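Local coordinates for uncharacterized protein, DUF633, LMOf2365_1472 (Listeria monocytogenes str. 4b F2365, PDB 3GNL) that is of unknown function but probably acts as a tRNA (adenine(22)-N(1))-methyltransferase, at residues A147-E151 / S186-K192; A129-R133 / Y156-V160; P36-K41 / S68-I74; I19-I25 / Q43-I49. The contacts are given in a common frame with arbitrary orientation. Where two conformers were deposited one is given. Residue numbers count along the deposited sequence, not the author numbering.

Interaction 1 (A147-E151 / S186-K192); sequences AILRE and SAIFKSK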
loop_
_atom_site.group_PDB
_atom_site.type_symbol
_atom_site.label_atom_id
_atom_site.label_comp_id
_atom_site.label_asym_id
_atom_site.label_seq_id
_atom_site.Cartn_x
_atom_site.Cartn_y
_atom_site.Cartn_z
ATOM N N ALA A 147 -3.804 -2.751 7.964
ATOM C CA ALA A 147 -3.538 -4.117 8.347
ATOM C C ALA A 147 -2.068 -4.410 8.124
ATOM O O ALA A 147 -1.429 -3.811 7.262
ATOM C CB ALA A 147 -4.396 -5.111 7.575
ATOM N N ILE A 148 -1.582 -5.373 8.883
ATOM C CA ILE A 148 -0.213 -5.888 8.712
ATOM C C ILE A 148 -0.323 -7.387 8.763
ATOM O O ILE A 148 -1.024 -7.931 9.625
ATOM C CB ILE A 148 0.833 -5.255 9.725
ATOM C CG1 ILE A 148 2.262 -5.549 9.289
ATOM C CG2 ILE A 148 0.517 -5.558 11.173
ATOM C CD1 ILE A 148 3.331 -4.730 10.023
ATOM N N LEU A 149 0.320 -8.063 7.809
ATOM C CA LEU A 149 0.229 -9.514 7.790
ATOM C C LEU A 149 1.552 -10.090 7.337
ATOM O O LEU A 149 2.416 -9.372 6.786
ATOM C CB LEU A 149 -0.937 -9.977 6.908
ATOM C CG LEU A 149 -0.942 -9.582 5.429
ATOM C CD1 LEU A 149 -0.336 -10.636 4.477
ATOM C CD2 LEU A 149 -2.375 -9.283 5.003
ATOM N N ARG A 150 1.730 -11.379 7.581
ATOM C CA ARG A 150 2.927 -12.066 7.099
ATOM C C ARG A 150 2.470 -13.195 6.166
ATOM O O ARG A 150 1.581 -13.965 6.502
ATOM C CB ARG A 150 3.760 -12.571 8.293
ATOM C CG ARG A 150 5.110 -13.221 7.897
ATOM C CD ARG A 150 6.138 -13.420 9.020
ATOM N NE ARG A 150 5.595 -13.372 10.378
ATOM C CZ ARG A 150 5.935 -12.449 11.282
ATOM N NH1 ARG A 150 5.404 -12.467 12.486
ATOM N NH2 ARG A 150 6.824 -11.514 10.980
ATOM N N GLU A 151 3.032 -13.254 4.972
ATOM C CA GLU A 151 2.748 -14.348 4.049
ATOM C C GLU A 151 4.058 -14.730 3.360
ATOM O O GLU A 151 4.795 -13.859 2.889
ATOM C CB GLU A 151 1.683 -13.934 3.007
ATOM C CG GLU A 151 1.299 -15.047 2.024
ATOM C CD GLU A 151 0.050 -14.750 1.218
ATOM O OE1 GLU A 151 -0.172 -13.580 0.779
ATOM O OE2 GLU A 151 -0.702 -15.719 0.971
ATOM N N SER A 186 -0.363 -5.386 16.965
ATOM C CA SER A 186 -0.451 -6.832 16.800
ATOM C C SER A 186 0.897 -7.532 16.996
ATOM O O SER A 186 1.946 -6.871 17.021
ATOM C CB SER A 186 -0.985 -7.148 15.424
ATOM O OG SER A 186 0.052 -6.980 14.473
ATOM N N ALA A 187 0.889 -8.851 17.145
ATOM C CA ALA A 187 2.125 -9.578 17.375
ATOM C C ALA A 187 3.043 -9.432 16.159
ATOM O O ALA A 187 4.253 -9.390 16.333
ATOM C CB ALA A 187 1.804 -11.056 17.614
ATOM N N ILE A 188 2.471 -9.378 14.948
ATOM C CA ILE A 188 3.288 -9.199 13.745
ATOM C C ILE A 188 3.915 -7.799 13.716
ATOM O O ILE A 188 5.094 -7.639 13.384
ATOM C CB ILE A 188 2.461 -9.498 12.475
ATOM C CG1 ILE A 188 2.134 -11.027 12.391
ATOM C CG2 ILE A 188 3.171 -9.022 11.203
ATOM C CD1 ILE A 188 0.969 -11.353 11.443
ATOM N N PHE A 189 3.132 -6.797 14.059
ATOM C CA PHE A 189 3.654 -5.445 14.177
ATOM C C PHE A 189 4.837 -5.392 15.143
ATOM O O PHE A 189 5.895 -4.842 14.794
ATOM C CB PHE A 189 2.544 -4.503 14.637
ATOM C CG PHE A 189 3.003 -3.075 14.862
ATOM C CD1 PHE A 189 2.940 -2.151 13.839
ATOM C CD2 PHE A 189 3.451 -2.664 16.132
ATOM C CE1 PHE A 189 3.342 -0.816 14.046
ATOM C CE2 PHE A 189 3.866 -1.349 16.336
ATOM C CZ PHE A 189 3.816 -0.418 15.304
ATOM N N LYS A 190 4.672 -5.919 16.350
ATOM C CA LYS A 190 5.717 -5.826 17.358
ATOM C C LYS A 190 6.952 -6.618 16.911
ATOM O O LYS A 190 8.070 -6.132 17.115
ATOM C CB LYS A 190 5.196 -6.384 18.689
ATOM C CG LYS A 190 4.115 -5.535 19.276
ATOM C CD LYS A 190 3.817 -6.000 20.727
ATOM C CE LYS A 190 2.642 -5.244 21.331
ATOM N NZ LYS A 190 3.003 -3.879 21.782
ATOM N N SER A 191 6.750 -7.796 16.319
ATOM C CA SER A 191 7.910 -8.604 15.923
ATOM C C SER A 191 8.670 -7.947 14.761
ATOM O O SER A 191 9.919 -7.938 14.746
ATOM C CB SER A 191 7.498 -10.042 15.656
ATOM O OG SER A 191 6.752 -10.166 14.490
ATOM N N LYS A 192 7.935 -7.399 13.793
ATOM C CA LYS A 192 8.560 -6.713 12.650
ATOM C C LYS A 192 9.457 -5.572 13.135
ATOM O O LYS A 192 10.621 -5.471 12.750
ATOM C CB LYS A 192 7.506 -6.156 11.666
ATOM C CG LYS A 192 8.132 -5.193 10.621
ATOM C CD LYS A 192 7.122 -4.385 9.783
ATOM C CE LYS A 192 7.865 -3.374 8.888
ATOM N NZ LYS A 192 8.897 -3.999 8.032
HETATM O O HOH W 1 -1.427 -8.129 12.243
#
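Strand 147-151 and the first turns of helix 187-208 (residues 187-192) cross steeply: their axes come within 8.0 Å at 75°, and the CA atoms pair Ile148 with Phe189 and Leu149 with Ile188, both at 6.7 Å. Ser186 is the N-cap, its OG accepting from Phe189 N at 3.1 Å. The same OG lies 2.9 Å from a water that donates to Ile148 O (2.7 Å), so the cap is tied to the strand backbone. Alternation along the strand sends Ile148 and Arg150 toward the helix and Leu149 away. Ile148 CG1 meets Ile188 CG2 at 4.1 Å, its CG2 meets Phe189 CB at 4.1 Å, and its CD1 touches Lys192 CD at 3.8 Å. The Arg150 guanidinium lays one face over Ile188 CG2, with Ser191 OG near its plane. This surface contact thus rests the start of helix 187-208 on edge strand 141-151, beside helix 179-184, whose Leu181 touches both Ile148 and Phe189; along one edge the strand pairs with strand 154-163.

Interaction 2 (A129-R133 / Y156-V160); sequences AWQLR and YEIMV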
loop_
_atom_site.group_PDB
_atom_site.type_symbol
_atom_site.label_atom_id
_atom_site.label_comp_id
_atom_site.label_asym_id
_atom_site.label_seq_id
_atom_site.Cartn_x
_atom_site.Cartn_y
_atom_site.Cartn_z
ATOM N N ALA A 129 6.344 2.303 3.003
ATOM C CA ALA A 129 4.934 2.612 3.291
ATOM C C ALA A 129 4.822 4.063 3.795
ATOM O O ALA A 129 3.862 4.778 3.471
ATOM C CB ALA A 129 4.370 1.642 4.324
ATOM N N TRP A 130 5.794 4.520 4.583
ATOM C CA TRP A 130 5.753 5.862 5.133
ATOM C C TRP A 130 5.565 6.930 4.047
ATOM O O TRP A 130 4.980 7.990 4.339
ATOM C CB TRP A 130 7.031 6.155 5.968
ATOM C CG TRP A 130 8.286 6.257 5.125
ATOM C CD1 TRP A 130 9.155 5.241 4.839
ATOM C CD2 TRP A 130 8.803 7.425 4.457
ATOM N NE1 TRP A 130 10.186 5.695 4.053
ATOM C CE2 TRP A 130 9.999 7.028 3.793
ATOM C CE3 TRP A 130 8.382 8.766 4.367
ATOM C CZ2 TRP A 130 10.782 7.926 3.052
ATOM C CZ3 TRP A 130 9.149 9.650 3.628
ATOM C CH2 TRP A 130 10.342 9.221 2.981
ATOM N N GLN A 131 6.037 6.692 2.825
ATOM C CA GLN A 131 5.908 7.647 1.721
ATOM C C GLN A 131 4.431 7.919 1.452
ATOM O O GLN A 131 4.050 9.047 1.139
ATOM C CB GLN A 131 6.507 7.113 0.436
ATOM C CG GLN A 131 8.009 7.024 0.408
ATOM C CD GLN A 131 8.606 8.283 -0.136
ATOM O OE1 GLN A 131 7.908 9.285 -0.315
ATOM N NE2 GLN A 131 9.918 8.257 -0.391
ATOM N N LEU A 132 3.614 6.892 1.568
ATOM C CA LEU A 132 2.187 7.055 1.312
ATOM C C LEU A 132 1.468 7.705 2.492
ATOM O O LEU A 132 0.452 8.406 2.329
ATOM C CB LEU A 132 1.585 5.693 0.959
ATOM C CG LEU A 132 2.121 5.127 -0.349
ATOM C CD1 LEU A 132 1.581 3.746 -0.539
ATOM C CD2 LEU A 132 1.783 6.029 -1.560
ATOM N N ARG A 133 1.974 7.525 3.712
ATOM C CA ARG A 133 1.395 8.214 4.855
ATOM C C ARG A 133 1.735 9.687 4.798
ATOM O O ARG A 133 0.886 10.507 5.164
ATOM C CB ARG A 133 1.779 7.521 6.199
ATOM C CG ARG A 133 1.434 6.041 6.145
ATOM C CD ARG A 133 1.347 5.466 7.526
ATOM N NE ARG A 133 1.231 4.021 7.510
ATOM C CZ ARG A 133 2.254 3.171 7.504
ATOM N NH1 ARG A 133 3.522 3.611 7.578
ATOM N NH2 ARG A 133 2.018 1.859 7.457
ATOM N N TYR A 156 3.678 -7.600 5.032
ATOM C CA TYR A 156 3.037 -6.659 4.135
ATOM C C TYR A 156 2.117 -5.758 4.935
ATOM O O TYR A 156 1.346 -6.217 5.782
ATOM C CB TYR A 156 2.147 -7.391 3.126
ATOM C CG TYR A 156 2.892 -8.321 2.227
ATOM C CD1 TYR A 156 3.616 -7.817 1.155
ATOM C CD2 TYR A 156 2.896 -9.694 2.474
ATOM C CE1 TYR A 156 4.364 -8.671 0.313
ATOM C CE2 TYR A 156 3.640 -10.582 1.635
ATOM C CZ TYR A 156 4.351 -10.041 0.563
ATOM O OH TYR A 156 5.097 -10.872 -0.289
ATOM N N GLU A 157 2.129 -4.489 4.589
ATOM C CA GLU A 157 1.217 -3.495 5.166
ATOM C C GLU A 157 0.198 -3.063 4.122
ATOM O O GLU A 157 0.527 -2.942 2.924
ATOM C CB GLU A 157 1.995 -2.264 5.642
ATOM C CG GLU A 157 2.934 -2.499 6.852
ATOM C CD GLU A 157 4.066 -1.492 6.861
ATOM O OE1 GLU A 157 4.905 -1.470 5.904
ATOM O OE2 GLU A 157 4.127 -0.733 7.819
ATOM N N ILE A 158 -1.027 -2.832 4.602
ATOM C CA ILE A 158 -2.155 -2.358 3.745
ATOM C C ILE A 158 -2.725 -1.131 4.441
ATOM O O ILE A 158 -2.794 -1.071 5.670
ATOM C CB ILE A 158 -3.241 -3.447 3.620
ATOM C CG1 ILE A 158 -2.613 -4.681 2.930
ATOM C CG2 ILE A 158 -4.481 -2.917 2.823
ATOM C CD1 ILE A 158 -3.428 -5.902 3.088
HETATM N N MSE A 159 -3.080 -0.121 3.666
HETATM C CA MSE A 159 -3.710 1.059 4.257
HETATM C C MSE A 159 -4.923 1.443 3.413
HETATM O O MSE A 159 -4.907 1.330 2.189
HETATM C CB MSE A 159 -2.729 2.233 4.355
HETATM C CG MSE A 159 -2.270 2.834 3.075
HETATM SE SE MSE A 159 -1.015 4.330 3.496
HETATM C CE MSE A 159 0.523 3.207 3.888
ATOM N N VAL A 160 -5.954 1.934 4.088
ATOM C CA VAL A 160 -7.170 2.342 3.382
ATOM C C VAL A 160 -7.371 3.792 3.689
ATOM O O VAL A 160 -7.230 4.185 4.863
ATOM C CB VAL A 160 -8.350 1.534 3.870
ATOM C CG1 VAL A 160 -9.630 1.962 3.096
ATOM C CG2 VAL A 160 -8.065 0.017 3.728
HETATM O O HOH W 2 5.501 1.527 7.852
HETATM O O HOH W 3 -0.507 0.658 6.583
#
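Ala129 opens the helical segment with its CB 3.5 Å from Glu157 OE1 and 4.2 Å from the CE of Met159, a selenomethionine here, while its carbonyl O is 3.7 Å from the same CE. Three residues on, Leu132 again points at the strand, and its CB packs on Met159 SE at 3.9 Å. Arg133 follows: its CA-to-CB bond runs sideways, but the extended side chain brings the guanidinium back to the strand. Its CG lies 3.7 Å from Met159 CE, which also covers one face of the guanidinium, and NH2 forms a salt bridge with Glu157 OE2 whose hydrogen bond is weak at 3.4 Å. One water bridges Arg133 NH1 (2.9 Å) and Glu157 OE2 (2.6 Å); another ties Arg133 NH2 (2.9 Å) to Ile158 O (3.0 Å) of the strand backbone. Met159, with 97 Å² covered, therefore fills the space between axes 10.2 Å apart and inclined by only 12°, the near-parallel packing of a helix on a sheet in an alpha/beta fold. Around this buried contact, Leu132 also reaches Leu123 of strand 120-125 and helix 101-110, while Arg133 NE makes a salt bridge to Glu146 of strand 141-151.

Interaction 3 (P36-K41 / S68-I74); sequences PCFAVK and SGLTEQI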
loop_
_atom_site.group_PDB
_atom_site.type_symbol
_atom_site.label_atom_id
_atom_site.label_comp_id
_atom_site.label_asym_id
_atom_site.label_seq_id
_atom_site.Cartn_x
_atom_site.Cartn_y
_atom_site.Cartn_z
ATOM N N PRO A 36 -10.051 -8.162 -9.019
ATOM C CA PRO A 36 -11.286 -7.708 -9.680
ATOM C C PRO A 36 -12.241 -8.837 -9.914
ATOM O O PRO A 36 -13.451 -8.677 -9.687
ATOM C CB PRO A 36 -10.782 -7.155 -10.999
ATOM C CG PRO A 36 -9.380 -6.667 -10.691
ATOM C CD PRO A 36 -8.842 -7.657 -9.690
ATOM N N CYS A 37 -11.755 -10.000 -10.331
ATOM C CA CYS A 37 -12.677 -11.123 -10.577
ATOM C C CYS A 37 -13.315 -11.556 -9.272
ATOM O O CYS A 37 -14.519 -11.788 -9.241
ATOM C CB CYS A 37 -11.981 -12.294 -11.258
ATOM S SG CYS A 37 -11.522 -11.973 -13.045
ATOM N N PHE A 38 -12.514 -11.664 -8.221
ATOM C CA PHE A 38 -13.016 -12.111 -6.904
ATOM C C PHE A 38 -14.079 -11.126 -6.394
ATOM O O PHE A 38 -15.120 -11.569 -5.887
ATOM C CB PHE A 38 -11.853 -12.171 -5.944
ATOM C CG PHE A 38 -12.236 -12.369 -4.500
ATOM C CD1 PHE A 38 -12.392 -13.654 -4.003
ATOM C CD2 PHE A 38 -12.330 -11.287 -3.645
ATOM C CE1 PHE A 38 -12.697 -13.871 -2.633
ATOM C CE2 PHE A 38 -12.612 -11.491 -2.275
ATOM C CZ PHE A 38 -12.790 -12.784 -1.785
ATOM N N ALA A 39 -13.855 -9.831 -6.573
ATOM C CA ALA A 39 -14.725 -8.824 -6.002
ATOM C C ALA A 39 -16.006 -8.680 -6.816
ATOM O O ALA A 39 -17.096 -8.409 -6.267
ATOM C CB ALA A 39 -14.029 -7.536 -5.853
ATOM N N VAL A 40 -15.914 -8.857 -8.127
ATOM C CA VAL A 40 -17.136 -8.809 -8.942
ATOM C C VAL A 40 -17.980 -10.056 -8.646
ATOM O O VAL A 40 -19.207 -9.959 -8.446
ATOM C CB VAL A 40 -16.785 -8.671 -10.436
ATOM C CG1 VAL A 40 -18.028 -8.950 -11.345
ATOM C CG2 VAL A 40 -16.255 -7.279 -10.693
ATOM N N LYS A 41 -17.330 -11.205 -8.569
ATOM C CA LYS A 41 -18.008 -12.486 -8.407
ATOM C C LYS A 41 -18.769 -12.525 -7.103
ATOM O O LYS A 41 -19.927 -12.971 -7.052
ATOM C CB LYS A 41 -17.014 -13.633 -8.441
ATOM C CG LYS A 41 -16.804 -14.203 -9.823
ATOM C CD LYS A 41 -17.826 -15.297 -10.138
ATOM C CE LYS A 41 -17.164 -16.519 -10.809
ATOM N NZ LYS A 41 -16.358 -16.186 -12.037
ATOM N N SER A 68 -13.216 -16.158 -16.483
ATOM C CA SER A 68 -14.159 -15.979 -15.382
ATOM C C SER A 68 -15.552 -15.647 -15.891
ATOM O O SER A 68 -16.499 -15.599 -15.107
ATOM C CB SER A 68 -13.662 -14.873 -14.443
ATOM O OG SER A 68 -12.524 -15.344 -13.748
ATOM N N GLY A 69 -15.686 -15.383 -17.188
ATOM C CA GLY A 69 -16.962 -14.955 -17.752
ATOM C C GLY A 69 -17.372 -13.572 -17.294
ATOM O O GLY A 69 -18.563 -13.240 -17.218
ATOM N N LEU A 70 -16.369 -12.737 -17.014
ATOM C CA LEU A 70 -16.619 -11.422 -16.467
ATOM C C LEU A 70 -16.317 -10.270 -17.411
ATOM O O LEU A 70 -16.197 -9.113 -16.982
ATOM C CB LEU A 70 -15.854 -11.279 -15.140
ATOM C CG LEU A 70 -16.391 -12.205 -14.038
ATOM C CD1 LEU A 70 -15.565 -12.109 -12.757
ATOM C CD2 LEU A 70 -17.903 -11.924 -13.827
ATOM N N THR A 71 -16.222 -10.552 -18.711
ATOM C CA THR A 71 -15.909 -9.474 -19.640
ATOM C C THR A 71 -16.916 -8.316 -19.633
ATOM O O THR A 71 -16.533 -7.189 -19.983
ATOM C CB THR A 71 -15.716 -9.988 -21.075
ATOM O OG1 THR A 71 -16.955 -10.562 -21.518
ATOM C CG2 THR A 71 -14.600 -11.033 -21.131
ATOM N N GLU A 72 -18.178 -8.564 -19.240
ATOM C CA GLU A 72 -19.191 -7.502 -19.203
ATOM C C GLU A 72 -19.045 -6.576 -17.993
ATOM O O GLU A 72 -19.528 -5.440 -18.018
ATOM C CB GLU A 72 -20.623 -8.067 -19.294
ATOM C CG GLU A 72 -21.015 -8.558 -20.704
ATOM C CD GLU A 72 -22.494 -8.909 -20.827
ATOM O OE1 GLU A 72 -22.814 -10.087 -21.083
ATOM O OE2 GLU A 72 -23.342 -8.009 -20.660
ATOM N N GLN A 73 -18.362 -7.057 -16.946
ATOM C CA GLN A 73 -18.210 -6.262 -15.708
ATOM C C GLN A 73 -16.800 -5.724 -15.452
ATOM O O GLN A 73 -16.626 -4.897 -14.560
ATOM C CB GLN A 73 -18.696 -7.064 -14.498
ATOM C CG GLN A 73 -20.247 -7.039 -14.366
ATOM C CD GLN A 73 -20.752 -7.804 -13.157
ATOM O OE1 GLN A 73 -20.785 -9.036 -13.169
ATOM N NE2 GLN A 73 -21.184 -7.074 -12.107
ATOM N N ILE A 74 -15.822 -6.191 -16.230
ATOM C CA ILE A 74 -14.416 -5.833 -16.021
ATOM C C ILE A 74 -13.739 -5.476 -17.320
ATOM O O ILE A 74 -13.714 -6.283 -18.279
ATOM C CB ILE A 74 -13.626 -6.938 -15.333
ATOM C CG1 ILE A 74 -14.336 -7.371 -14.023
ATOM C CG2 ILE A 74 -12.186 -6.484 -15.111
ATOM C CD1 ILE A 74 -13.707 -8.544 -13.400
HETATM O O HOH W 4 -20.899 -7.856 -9.063
#
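Within the Rossmann-like alpha/beta fold, this contact packs the last turns of helix 34-41 against the loop that leads from helix 55-67 into strand 74-78. The loop begins with a Schellman motif: Gly69, at positive phi (68°), ends the preceding helix and turns the chain so that Leu70 faces helix 36-41. The main bump from the helix is Val40, with 80 Å² covered. It sits in a hollow walled by Leu70, Gln73 and Ile74: its CG1 lies 3.9 Å from Leu70 CD2 and 3.3 Å from Gln73 OE1, and its CG2 3.8 Å from Ile74 CG1. In return, Leu70 enters the groove between Cys37 and Lys41, one turn apart, with CD1 3.9 Å from Cys37 CB and 3.8 Å from Lys41 CG. Ile74 fills the next hollow, its CD1 4.0 Å from Pro36 CB and 4.1 Å from Cys37 SG. The polar rim is looser. Lys41 NZ gives a weak hydrogen bond to Ser68 O at 3.1 Å, while Ser68 OG bonds to Gln64 O and to Glu5. Gln73 NE2 is held by Ser46 O of strand 45-52, and also donates to a water at 3.2 Å, which in turn donates to Val40 O at 2.8 Å.

Interaction 4 (I19-I25 / Q43-I49); sequences ITKNERI and QTASFAI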
loop_
_atom_site.group_PDB
_atom_site.type_symbol
_atom_site.label_atom_id
_atom_site.label_comp_id
_atom_site.label_asym_id
_atom_site.label_seq_id
_atom_site.Cartn_x
_atom_site.Cartn_y
_atom_site.Cartn_z
ATOM N N ILE A 19 -13.111 -3.836 0.144
ATOM C CA ILE A 19 -14.077 -3.462 -0.922
ATOM C C ILE A 19 -15.383 -4.074 -0.450
ATOM O O ILE A 19 -15.478 -5.263 -0.333
ATOM C CB ILE A 19 -13.677 -4.104 -2.271
ATOM C CG1 ILE A 19 -12.313 -3.555 -2.728
ATOM C CG2 ILE A 19 -14.750 -3.840 -3.342
ATOM C CD1 ILE A 19 -11.663 -4.300 -3.920
ATOM N N THR A 20 -16.388 -3.245 -0.134
ATOM C CA THR A 20 -17.531 -3.749 0.628
ATOM C C THR A 20 -18.904 -3.305 0.137
ATOM O O THR A 20 -19.914 -3.880 0.537
ATOM C CB THR A 20 -17.415 -3.308 2.152
ATOM O OG1 THR A 20 -17.332 -1.885 2.217
ATOM C CG2 THR A 20 -16.191 -3.939 2.810
ATOM N N LYS A 21 -18.943 -2.275 -0.676
ATOM C CA LYS A 21 -20.211 -1.560 -0.899
ATOM C C LYS A 21 -20.712 -1.665 -2.336
ATOM O O LYS A 21 -21.284 -0.699 -2.879
ATOM C CB LYS A 21 -20.042 -0.101 -0.515
ATOM C CG LYS A 21 -19.677 0.123 0.959
ATOM C CD LYS A 21 -18.904 1.431 1.121
ATOM C CE LYS A 21 -19.737 2.630 0.690
ATOM N NZ LYS A 21 -18.894 3.821 0.446
ATOM N N ASN A 22 -20.475 -2.817 -2.966
ATOM C CA ASN A 22 -20.858 -2.986 -4.382
ATOM C C ASN A 22 -20.334 -1.779 -5.216
ATOM O O ASN A 22 -21.066 -1.115 -5.940
ATOM C CB ASN A 22 -22.390 -3.161 -4.498
ATOM C CG ASN A 22 -22.837 -3.642 -5.880
ATOM O OD1 ASN A 22 -23.723 -3.039 -6.488
ATOM N ND2 ASN A 22 -22.244 -4.739 -6.370
ATOM N N GLU A 23 -19.024 -1.536 -5.099
ATOM C CA GLU A 23 -18.315 -0.355 -5.630
ATOM C C GLU A 23 -17.830 -0.491 -7.084
ATOM O O GLU A 23 -17.668 -1.606 -7.574
ATOM C CB GLU A 23 -17.072 -0.093 -4.706
ATOM C CG GLU A 23 -17.343 -0.622 -3.250
ATOM C CD GLU A 23 -16.215 -0.376 -2.262
ATOM O OE1 GLU A 23 -15.106 -0.036 -2.709
ATOM O OE2 GLU A 23 -16.456 -0.586 -1.048
ATOM N N ARG A 24 -17.608 0.636 -7.754
ATOM C CA ARG A 24 -16.893 0.675 -9.034
ATOM C C ARG A 24 -15.401 0.866 -8.715
ATOM O O ARG A 24 -14.993 1.895 -8.122
ATOM C CB ARG A 24 -17.418 1.764 -9.982
ATOM C CG ARG A 24 -18.897 1.543 -10.303
ATOM C CD ARG A 24 -19.459 2.706 -11.119
ATOM N NE ARG A 24 -18.850 2.837 -12.438
ATOM C CZ ARG A 24 -19.117 2.070 -13.500
ATOM N NH1 ARG A 24 -19.999 1.056 -13.423
ATOM N NH2 ARG A 24 -18.466 2.305 -14.628
ATOM N N ILE A 25 -14.617 -0.149 -9.036
ATOM C CA ILE A 25 -13.186 -0.136 -8.610
ATOM C C ILE A 25 -12.218 -0.052 -9.775
ATOM O O ILE A 25 -12.535 -0.428 -10.905
ATOM C CB ILE A 25 -12.845 -1.341 -7.754
ATOM C CG1 ILE A 25 -12.747 -2.623 -8.616
ATOM C CG2 ILE A 25 -13.861 -1.516 -6.559
ATOM C CD1 ILE A 25 -12.285 -3.873 -7.849
ATOM N N GLN A 43 -19.808 -10.069 -5.439
ATOM C CA GLN A 43 -20.689 -8.902 -5.481
ATOM C C GLN A 43 -20.278 -7.688 -4.697
ATOM O O GLN A 43 -20.967 -6.675 -4.662
ATOM C CB GLN A 43 -22.150 -9.255 -5.190
ATOM C CG GLN A 43 -22.666 -10.313 -6.110
ATOM C CD GLN A 43 -24.081 -10.652 -5.778
ATOM O OE1 GLN A 43 -24.995 -9.851 -6.028
ATOM N NE2 GLN A 43 -24.281 -11.816 -5.163
ATOM N N THR A 44 -19.107 -7.760 -4.107
ATOM C CA THR A 44 -18.631 -6.626 -3.383
ATOM C C THR A 44 -18.224 -5.511 -4.345
ATOM O O THR A 44 -18.167 -4.385 -3.936
ATOM C CB THR A 44 -17.455 -6.954 -2.415
ATOM O OG1 THR A 44 -16.376 -7.489 -3.188
ATOM C CG2 THR A 44 -17.851 -7.967 -1.308
ATOM N N ALA A 45 -17.929 -5.812 -5.627
ATOM C CA ALA A 45 -17.751 -4.758 -6.648
ATOM C C ALA A 45 -18.731 -4.960 -7.824
ATOM O O ALA A 45 -19.008 -6.087 -8.189
ATOM C CB ALA A 45 -16.312 -4.756 -7.206
ATOM N N SER A 46 -19.212 -3.869 -8.396
ATOM C CA SER A 46 -20.179 -3.946 -9.507
ATOM C C SER A 46 -19.527 -3.787 -10.870
ATOM O O SER A 46 -20.121 -4.157 -11.895
ATOM C CB SER A 46 -21.290 -2.921 -9.306
ATOM O OG SER A 46 -20.759 -1.608 -9.239
ATOM N N PHE A 47 -18.300 -3.251 -10.890
ATOM C CA PHE A 47 -17.574 -2.955 -12.102
ATOM C C PHE A 47 -16.114 -2.820 -11.676
ATOM O O PHE A 47 -15.858 -2.332 -10.568
ATOM C CB PHE A 47 -18.076 -1.662 -12.738
ATOM C CG PHE A 47 -17.216 -1.176 -13.855
ATOM C CD1 PHE A 47 -17.264 -1.781 -15.107
ATOM C CD2 PHE A 47 -16.324 -0.111 -13.659
ATOM C CE1 PHE A 47 -16.429 -1.317 -16.151
ATOM C CE2 PHE A 47 -15.506 0.340 -14.683
ATOM C CZ PHE A 47 -15.554 -0.247 -15.937
ATOM N N ALA A 48 -15.181 -3.262 -12.524
ATOM C CA ALA A 48 -13.755 -3.027 -12.296
ATOM C C ALA A 48 -13.024 -2.663 -13.566
ATOM O O ALA A 48 -13.308 -3.216 -14.631
ATOM C CB ALA A 48 -13.110 -4.239 -11.699
ATOM N N ILE A 49 -12.048 -1.777 -13.444
ATOM C CA ILE A 49 -10.970 -1.602 -14.430
ATOM C C ILE A 49 -9.762 -2.367 -13.891
ATOM O O ILE A 49 -9.394 -2.184 -12.717
ATOM C CB ILE A 49 -10.582 -0.123 -14.574
ATOM C CG1 ILE A 49 -11.789 0.705 -15.089
ATOM C CG2 ILE A 49 -9.359 0.039 -15.467
ATOM C CD1 ILE A 49 -11.601 2.244 -14.934
HETATM O O HOH W 5 -21.697 -0.126 -11.164
#
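Strands 23-28 and 45-52 are the two parallel strands of a beta-alpha-beta unit, joined through helix 34-41. The axes of strands 23-25 and 47-49 lie 4.7 Å apart at 14°. A beta bulge shifts the register by one: Glu23 pairs with Ala45, but Arg24 with Phe47. Backbone bonds pass on both sides of it, Ser46 N to Glu23 O and Ile25 N to Phe47 O, each 2.9 Å. Asn22 has positive phi (50°), and its t rotamer carries ND2 to Gln43 O, a 2.9 Å hydrogen bond. Glu23, with chi1 between wells at -28°, curls its carboxylate back so that OE2 accepts from Thr20 N (2.8 Å) and Lys21 N (3.0 Å), closing the loop before the strand; OE1 bonds to Thr93 OG1, and OE2 also pairs with Lys120. Ile25 takes p for chi1, setting CG1 3.5 Å from Ala48 CB and CG2 4.1 Å from Ala45 CB, on the face toward helix 34-41. On the opposite face, Arg24 (m, t, p) bends over Phe47 (t). Asp89 O receives its NE, and the guanidinium lies flat on the ring, planes at 2° and centres 4.1 Å apart, with Arg24 NH2 3.4 Å from Phe47 CD2.

Interactions 1, 2 and 4 involve strands of one seven-stranded mixed sheet; interaction 3 packs a helix against the loop leading into its outermost strand 74-78. Interactions 3 and 4 have centres 10 Å apart, and their segments alternate along the chain, three in the unit 23-28, 34-41, 45-52 and the fourth, 68-74, after it; Ala39 O to Ala45 N (2.8 Å) and Gln73 O to Ala48 N (3.0 Å) join them. Both close before interactions 1 and 2 open. These, with centres 13 Å apart, also alternate and meet where strands 141-151 and 154-163 pair. The sheet thus links a parallel Rossmann-like half to an antiparallel edge carrying the C-terminal helices, consistent with a methyltransferase.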